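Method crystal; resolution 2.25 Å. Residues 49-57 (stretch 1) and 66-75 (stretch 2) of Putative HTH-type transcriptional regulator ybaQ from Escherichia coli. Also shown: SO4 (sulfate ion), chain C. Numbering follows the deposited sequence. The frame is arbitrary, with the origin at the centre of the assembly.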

# COMPACT_ATOMS: atom_id res chain seq x y z
N ARG A 49 -5.27 -10.77 -6.30
CA ARG A 49 -3.97 -10.13 -6.33
C ARG A 49 -4.24 -8.65 -6.09
O ARG A 49 -5.09 -8.06 -6.75
CB ARG A 49 -3.33 -10.32 -7.71
CG ARG A 49 -1.88 -9.86 -7.84
CD ARG A 49 -1.60 -9.39 -9.28
NE ARG A 49 -2.12 -8.04 -9.50
CZ ARG A 49 -1.38 -7.01 -9.92
NH1 ARG A 49 -0.09 -7.17 -10.19
NH2 ARG A 49 -1.92 -5.81 -10.05
N LYS A 50 -3.54 -8.05 -5.14
CA LYS A 50 -3.75 -6.64 -4.87
C LYS A 50 -3.22 -5.86 -6.07
O LYS A 50 -2.33 -6.34 -6.77
CB LYS A 50 -2.97 -6.22 -3.62
CG LYS A 50 -1.47 -6.11 -3.88
CD LYS A 50 -0.70 -5.66 -2.65
CE LYS A 50 0.77 -5.44 -3.00
NZ LYS A 50 1.59 -4.97 -1.85
N LEU A 51 -3.77 -4.68 -6.33
CA LEU A 51 -3.28 -3.85 -7.42
C LEU A 51 -1.93 -3.33 -6.94
O LEU A 51 -1.87 -2.58 -5.96
CB LEU A 51 -4.21 -2.67 -7.66
CG LEU A 51 -3.82 -1.67 -8.75
CD1 LEU A 51 -4.36 -2.12 -10.09
CD2 LEU A 51 -4.39 -0.30 -8.39
N THR A 52 -0.84 -3.72 -7.61
CA THR A 52 0.49 -3.27 -7.22
C THR A 52 0.80 -1.89 -7.81
O THR A 52 0.08 -1.41 -8.70
CB THR A 52 1.60 -4.24 -7.70
OG1 THR A 52 1.63 -4.24 -9.13
CG2 THR A 52 1.33 -5.66 -7.21
N THR A 53 1.86 -1.26 -7.31
CA THR A 53 2.28 0.05 -7.80
C THR A 53 2.61 -0.02 -9.29
O THR A 53 2.19 0.83 -10.07
CB THR A 53 3.52 0.57 -7.03
OG1 THR A 53 3.26 0.53 -5.62
CG2 THR A 53 3.80 2.02 -7.39
N GLU A 54 3.38 -1.04 -9.67
CA GLU A 54 3.76 -1.21 -11.07
C GLU A 54 2.53 -1.39 -11.96
O GLU A 54 2.42 -0.76 -13.01
CB GLU A 54 4.69 -2.41 -11.26
CG GLU A 54 5.25 -2.54 -12.67
CD GLU A 54 6.17 -3.74 -12.85
OE1 GLU A 54 7.01 -3.98 -11.96
OE2 GLU A 54 6.07 -4.43 -13.89
N MET A 55 1.60 -2.24 -11.54
CA MET A 55 0.40 -2.44 -12.34
C MET A 55 -0.36 -1.13 -12.48
O MET A 55 -0.95 -0.87 -13.52
CB MET A 55 -0.54 -3.49 -11.73
CG MET A 55 -1.87 -3.68 -12.50
SD MET A 55 -1.73 -4.34 -14.20
CE MET A 55 -1.44 -6.06 -13.81
N ALA A 56 -0.33 -0.31 -11.43
CA ALA A 56 -1.01 0.98 -11.44
C ALA A 56 -0.41 1.87 -12.52
O ALA A 56 -1.12 2.59 -13.20
CB ALA A 56 -0.90 1.65 -10.08
N PHE A 57 0.92 1.82 -12.66
CA PHE A 57 1.60 2.59 -13.70
C PHE A 57 1.16 2.13 -15.10
O PHE A 57 0.97 2.95 -15.99
CB PHE A 57 3.12 2.41 -13.61
CG PHE A 57 3.82 3.40 -12.70
CD1 PHE A 57 3.62 3.37 -11.32
CD2 PHE A 57 4.71 4.33 -13.23
CE1 PHE A 57 4.30 4.24 -10.49
CE2 PHE A 57 5.40 5.22 -12.41
CZ PHE A 57 5.19 5.18 -11.03
N THR A 66 -4.18 8.92 -13.82
CA THR A 66 -3.04 9.13 -12.93
C THR A 66 -2.77 7.76 -12.32
O THR A 66 -3.59 6.86 -12.43
CB THR A 66 -3.37 10.09 -11.77
OG1 THR A 66 -4.50 9.59 -11.05
CG2 THR A 66 -3.66 11.48 -12.30
N VAL A 67 -1.63 7.61 -11.67
CA VAL A 67 -1.32 6.35 -11.03
C VAL A 67 -2.19 6.23 -9.78
O VAL A 67 -2.70 5.17 -9.45
CB VAL A 67 0.16 6.27 -10.60
CG1 VAL A 67 0.42 4.93 -9.89
CG2 VAL A 67 1.07 6.43 -11.81
N ASP A 68 -2.37 7.36 -9.10
CA ASP A 68 -3.15 7.37 -7.87
C ASP A 68 -4.62 7.08 -8.06
O ASP A 68 -5.28 6.61 -7.14
CB ASP A 68 -2.94 8.68 -7.10
CG ASP A 68 -1.62 8.68 -6.33
OD1 ASP A 68 -0.93 7.64 -6.35
OD2 ASP A 68 -1.27 9.71 -5.71
N PHE A 69 -5.15 7.37 -9.25
CA PHE A 69 -6.55 7.07 -9.50
C PHE A 69 -6.73 5.58 -9.17
O PHE A 69 -7.68 5.19 -8.49
CB PHE A 69 -6.88 7.31 -10.97
CG PHE A 69 -8.17 6.67 -11.42
CD1 PHE A 69 -9.39 7.28 -11.17
CD2 PHE A 69 -8.15 5.44 -12.08
CE1 PHE A 69 -10.59 6.68 -11.56
CE2 PHE A 69 -9.34 4.83 -12.47
CZ PHE A 69 -10.56 5.45 -12.22
N TRP A 70 -5.81 4.75 -9.64
CA TRP A 70 -5.89 3.32 -9.37
C TRP A 70 -5.46 2.96 -7.95
O TRP A 70 -6.14 2.18 -7.28
CB TRP A 70 -5.06 2.52 -10.38
CG TRP A 70 -5.55 2.69 -11.79
CD1 TRP A 70 -5.04 3.51 -12.75
CD2 TRP A 70 -6.71 2.08 -12.36
NE1 TRP A 70 -5.81 3.46 -13.88
CE2 TRP A 70 -6.85 2.59 -13.67
CE3 TRP A 70 -7.67 1.15 -11.90
CZ2 TRP A 70 -7.89 2.21 -14.53
CZ3 TRP A 70 -8.71 0.77 -12.75
CH2 TRP A 70 -8.81 1.30 -14.05
N LEU A 71 -4.36 3.52 -7.48
CA LEU A 71 -3.88 3.19 -6.14
C LEU A 71 -4.86 3.57 -5.04
O LEU A 71 -4.93 2.90 -4.02
CB LEU A 71 -2.50 3.82 -5.87
CG LEU A 71 -1.33 3.23 -6.67
CD1 LEU A 71 -0.03 3.96 -6.29
CD2 LEU A 71 -1.21 1.72 -6.40
N ASN A 72 -5.63 4.65 -5.25
CA ASN A 72 -6.59 5.07 -4.24
C ASN A 72 -7.70 4.04 -4.06
O ASN A 72 -8.17 3.82 -2.95
CB ASN A 72 -7.20 6.45 -4.58
CG ASN A 72 -6.17 7.57 -4.52
OD1 ASN A 72 -5.19 7.49 -3.76
ND2 ASN A 72 -6.39 8.63 -5.30
N LEU A 73 -8.09 3.39 -5.16
CA LEU A 73 -9.12 2.36 -5.12
C LEU A 73 -8.63 1.16 -4.30
O LEU A 73 -9.37 0.62 -3.48
CB LEU A 73 -9.47 1.91 -6.54
CG LEU A 73 -10.15 2.96 -7.43
CD1 LEU A 73 -10.22 2.43 -8.85
CD2 LEU A 73 -11.54 3.30 -6.91
N GLN A 74 -7.38 0.76 -4.51
CA GLN A 74 -6.85 -0.37 -3.76
C GLN A 74 -6.69 0.03 -2.29
O GLN A 74 -6.87 -0.79 -1.40
CB GLN A 74 -5.49 -0.80 -4.32
CG GLN A 74 -4.87 -1.99 -3.58
CD GLN A 74 -5.71 -3.24 -3.68
OE1 GLN A 74 -6.07 -3.67 -4.77
NE2 GLN A 74 -6.04 -3.83 -2.54
N ALA A 75 -6.36 1.30 -2.05
CA ALA A 75 -6.20 1.79 -0.69
C ALA A 75 -7.51 1.63 0.06
O ALA A 75 -7.53 1.21 1.20
CB ALA A 75 -5.78 3.26 -0.69
S SO4 C . 3.87 -2.87 -4.27
O1 SO4 C . 4.89 -1.80 -4.49
O2 SO4 C . 2.59 -2.44 -4.91
O3 SO4 C . 4.26 -4.16 -4.96
O4 SO4 C . 3.70 -3.09 -2.78

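Where two helices pack together, a small residue can allow their backbones to come close, and larger side chains add to the contact. This pair from a putative HTH-type transcriptional regulator is a compact example. Helix 53-57 and helix 67-75 run at 138° between their N-to-C directions, nearer antiparallel than perpendicular, and their axes approach to 8.7 Å.

The contact begins in the extended segment before the first helix. Lys50 directs its end away from the second stretch, and its NZ donates to sulfate O4 at 3.0 Å, a pairing of opposite charges. Leu51 follows with the one hydrogen bond between the stretches: its backbone N donates to Gln74 OE1 at 3.0 Å, almost linearly (176°), so a side-chain amide satisfies a backbone donor that precedes the helix. The Leu51 side chain points toward the partner helix and lies against it, with CD2 3.5 Å from Trp70 CB.

Thr52 turns its CB away and serves its own helix instead: OG1 accepts from Met55 N at 3.1 Å, an N-cap that occupies an amide of the first turn, which has no preceding helical carbonyl to bind. Thr66 caps the second helix likewise, its OG1 2.9 Å from Phe69 N. At Thr53 the backbone N, another free amide of that first turn, donates to sulfate O2 at 2.8 Å.

Ala56 is the close point. Its CA lies 5.4 Å from Val67 CA, and its methyl CB packs against Val67 CG1 at 3.5 Å and Leu71 CD2 at 3.7 Å. Phe57 starts with CB directed away, yet its ring comes back to cover Val67, whose CG2 sits 4.0 Å from the ring centroid, 11° off the normal, in a CH-pi contact over the face.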